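Local coordinates for protein putative acyl-CoA dehydrogenase (Burkholderia xenovorans, PDB 5JSC) that belongs to the acyl-CoA dehydrogenase family of flavoproteins and binds flavin-adenine dinucleotide in a four-chain assembly, at residues V206-T211 / R240-G245. Residues are numbered along the deposited sequence; the frame is centred on the assembly and turned at random.
Sequences VVDADT and RSQMLG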
ATOM      1  N   VAL C 206     -42.861  -8.635  -6.375  1.00 13.78           N
ATOM      2  CA  VAL C 206     -42.472  -9.816  -7.143  1.00 13.85           C
ATOM      3  C   VAL C 206     -43.108  -9.709  -8.519  1.00 14.93           C
ATOM      4  O   VAL C 206     -44.337  -9.618  -8.642  1.00 17.01           O
ATOM      5  CB  VAL C 206     -42.890 -11.123  -6.456  1.00 16.22           C
ATOM      6  CG1 VAL C 206     -42.374 -12.305  -7.281  1.00 19.01           C
ATOM      7  CG2 VAL C 206     -42.352 -11.169  -5.037  1.00 19.70           C
ATOM      8  N   VAL C 207     -42.274  -9.713  -9.556  1.00 15.02           N
ATOM      9  CA  VAL C 207     -42.731  -9.519 -10.928  1.00 15.23           C
ATOM     10  C   VAL C 207     -42.380 -10.768 -11.727  1.00 15.12           C
ATOM     11  O   VAL C 207     -41.199 -11.041 -11.982  1.00 15.19           O
ATOM     12  CB  VAL C 207     -42.126  -8.259 -11.562  1.00 16.00           C
ATOM     13  CG1 VAL C 207     -42.693  -8.059 -12.960  1.00 17.79           C
ATOM     14  CG2 VAL C 207     -42.417  -7.043 -10.684  1.00 17.05           C
ATOM     15  N   ASP C 208     -43.399 -11.530 -12.127  1.00 16.50           N
ATOM     16  CA  ASP C 208     -43.157 -12.718 -12.933  1.00 16.25           C
ATOM     17  C   ASP C 208     -42.567 -12.321 -14.279  1.00 16.58           C
ATOM     18  O   ASP C 208     -42.910 -11.277 -14.839  1.00 17.05           O
ATOM     19  CB  ASP C 208     -44.453 -13.505 -13.133  1.00 17.89           C
ATOM     20  CG  ASP C 208     -44.975 -14.116 -11.839  1.00 20.45           C
ATOM     21  OD1 ASP C 208     -44.174 -14.319 -10.908  1.00 20.82           O
ATOM     22  OD2 ASP C 208     -46.189 -14.391 -11.754  1.00 23.83           O
ATOM     23  N   ALA C 209     -41.667 -13.161 -14.796  1.00 16.66           N
ATOM     24  CA  ALA C 209     -40.963 -12.814 -16.025  1.00 17.78           C
ATOM     25  C   ALA C 209     -41.906 -12.693 -17.214  1.00 19.03           C
ATOM     26  O   ALA C 209     -41.599 -11.972 -18.172  1.00 21.81           O
ATOM     27  CB  ALA C 209     -39.875 -13.850 -16.318  1.00 17.57           C
ATOM     28  N   ASP C 210     -43.049 -13.377 -17.182  1.00 20.03           N
ATOM     29  CA  ASP C 210     -43.983 -13.332 -18.296  1.00 21.86           C
ATOM     30  C   ASP C 210     -44.951 -12.157 -18.209  1.00 20.29           C
ATOM     31  O   ASP C 210     -45.918 -12.111 -18.977  1.00 22.53           O
ATOM     32  CB  ASP C 210     -44.747 -14.663 -18.407  1.00 26.13           C
ATOM     33  CG  ASP C 210     -45.673 -14.930 -17.227  1.00 30.37           C
ATOM     34  OD1 ASP C 210     -45.593 -14.220 -16.202  1.00 31.49           O
ATOM     35  OD2 ASP C 210     -46.487 -15.877 -17.325  1.00 34.11           O
ATOM     36  N   THR C 211     -44.706 -11.204 -17.312  1.00 18.94           N
ATOM     37  CA  THR C 211     -45.552 -10.017 -17.200  1.00 18.95           C
ATOM     38  C   THR C 211     -45.513  -9.220 -18.500  1.00 19.65           C
ATOM     39  O   THR C 211     -44.422  -8.825 -18.938  1.00 20.77           O
ATOM     40  CB  THR C 211     -45.088  -9.130 -16.042  1.00 18.75           C
ATOM     41  OG1 THR C 211     -45.174  -9.858 -14.809  1.00 19.95           O
ATOM     42  CG2 THR C 211     -45.941  -7.855 -15.949  1.00 19.33           C
ATOM     43  N   ARG C 240     -51.435  -5.521  -6.966  1.00 25.38           N
ATOM     44  CA  ARG C 240     -51.097  -5.030  -5.633  1.00 24.81           C
ATOM     45  C   ARG C 240     -50.716  -6.173  -4.702  1.00 23.79           C
ATOM     46  O   ARG C 240     -49.856  -6.009  -3.829  1.00 23.54           O
ATOM     47  CB  ARG C 240     -52.271  -4.236  -5.049  1.00 26.41           C
ATOM     48  N   SER C 241     -51.330  -7.344  -4.886  1.00 22.91           N
ATOM     49  CA  SER C 241     -51.025  -8.510  -4.068  1.00 23.40           C
ATOM     50  C   SER C 241     -49.620  -9.057  -4.292  1.00 21.93           C
ATOM     51  O   SER C 241     -49.211  -9.973  -3.569  1.00 23.09           O
ATOM     52  CB  SER C 241     -52.051  -9.608  -4.346  1.00 25.09           C
ATOM     53  OG  SER C 241     -52.053  -9.949  -5.720  1.00 26.06           O
ATOM     54  N   GLN C 242     -48.878  -8.533  -5.270  1.00 19.76           N
ATOM     55  CA  GLN C 242     -47.492  -8.921  -5.492  1.00 18.26           C
ATOM     56  C   GLN C 242     -46.507  -8.025  -4.758  1.00 17.78           C
ATOM     57  O   GLN C 242     -45.293  -8.240  -4.865  1.00 17.70           O
ATOM     58  CB  GLN C 242     -47.164  -8.905  -6.990  1.00 20.95           C
ATOM     59  CG  GLN C 242     -47.808 -10.011  -7.810  1.00 23.11           C
ATOM     60  CD  GLN C 242     -47.295 -11.389  -7.439  1.00 26.91           C
ATOM     61  OE1 GLN C 242     -47.787 -12.014  -6.506  1.00 30.02           O
ATOM     62  NE2 GLN C 242     -46.292 -11.862  -8.166  1.00 26.50           N
ATOM     63  N   MET C 243     -46.987  -7.021  -4.031  1.00 17.30           N
ATOM     64  CA  MET C 243     -46.086  -6.181  -3.256  1.00 17.35           C
ATOM     65  C   MET C 243     -45.534  -6.960  -2.071  1.00 17.70           C
ATOM     66  O   MET C 243     -46.268  -7.685  -1.392  1.00 19.03           O
ATOM     67  CB  MET C 243     -46.806  -4.924  -2.764  1.00 17.81           C
ATOM     68  CG  MET C 243     -45.891  -3.969  -2.009  1.00 18.51           C
ATOM     69  SD  MET C 243     -46.710  -2.481  -1.423  1.00 20.61           S
ATOM     70  CE  MET C 243     -47.075  -1.676  -2.983  1.00 21.69           C
ATOM     71  N   LEU C 244     -44.225  -6.831  -1.850  1.00 17.57           N
ATOM     72  CA  LEU C 244     -43.572  -7.385  -0.672  1.00 19.20           C
ATOM     73  C   LEU C 244     -43.529  -6.318   0.412  1.00 20.38           C
ATOM     74  O   LEU C 244     -42.900  -5.268   0.233  1.00 21.18           O
ATOM     75  CB  LEU C 244     -42.158  -7.862  -1.000  1.00 19.25           C
ATOM     76  CG  LEU C 244     -42.036  -9.022  -1.976  1.00 18.43           C
ATOM     77  CD1 LEU C 244     -40.561  -9.229  -2.363  1.00 17.86           C
ATOM     78  CD2 LEU C 244     -42.608 -10.297  -1.362  1.00 19.13           C
ATOM     79  N   GLY C 245     -44.188  -6.588   1.532  1.00 23.48           N
ATOM     80  CA  GLY C 245     -44.223  -5.620   2.599  1.00 24.40           C
ATOM     81  C   GLY C 245     -45.188  -4.485   2.300  1.00 25.87           C
ATOM     82  O   GLY C 245     -45.959  -4.501   1.333  1.00 26.19           O
TER
HETATM   83  O   HOH W   1     -46.015 -10.733 -11.047  1.00 23.55           O
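Gln242 sets CG beside its own backbone N (chi1 -71°), and the bend at chi2 (-66°) then brings NE2 to Val206 O, while Val206 holds CG2 beside its backbone N, facing Leu244. The backbones are joined by Val206 N donating to Gln242 O at 2.9 Å, nearly straight at 165°. In return Gln242 NE2 reaches Val206 O at 3.0 Å, but this bond is bent and weak. Glutamine suits the place because its two N-H groups are shared among Tyr131 OH, a water and, weakly, Val206 O; the water also accepts from Asp208 N at 2.9 Å, where the pairing with 243-244 runs out. Branched Val206 fills the buried side, its CG2 3.8 Å from Leu244 CG, and both residues pack on Ile119 of helix 103-122. A carboxylate suits Asp208, which meets Arg130 in a salt bridge and Tyr131 OH; its carbonyl closes a type I turn, taking Thr211 N and, from threonine's hydroxyl, a second donor, OG1, at 2.7 Å. The contact holds the short, weakly bonded edge strand 243-244 against 202-208: one straight backbone bond fixes the register, amide, water and Tyr131 tie the polar end together, and Val206 and Leu244 seal the inner side.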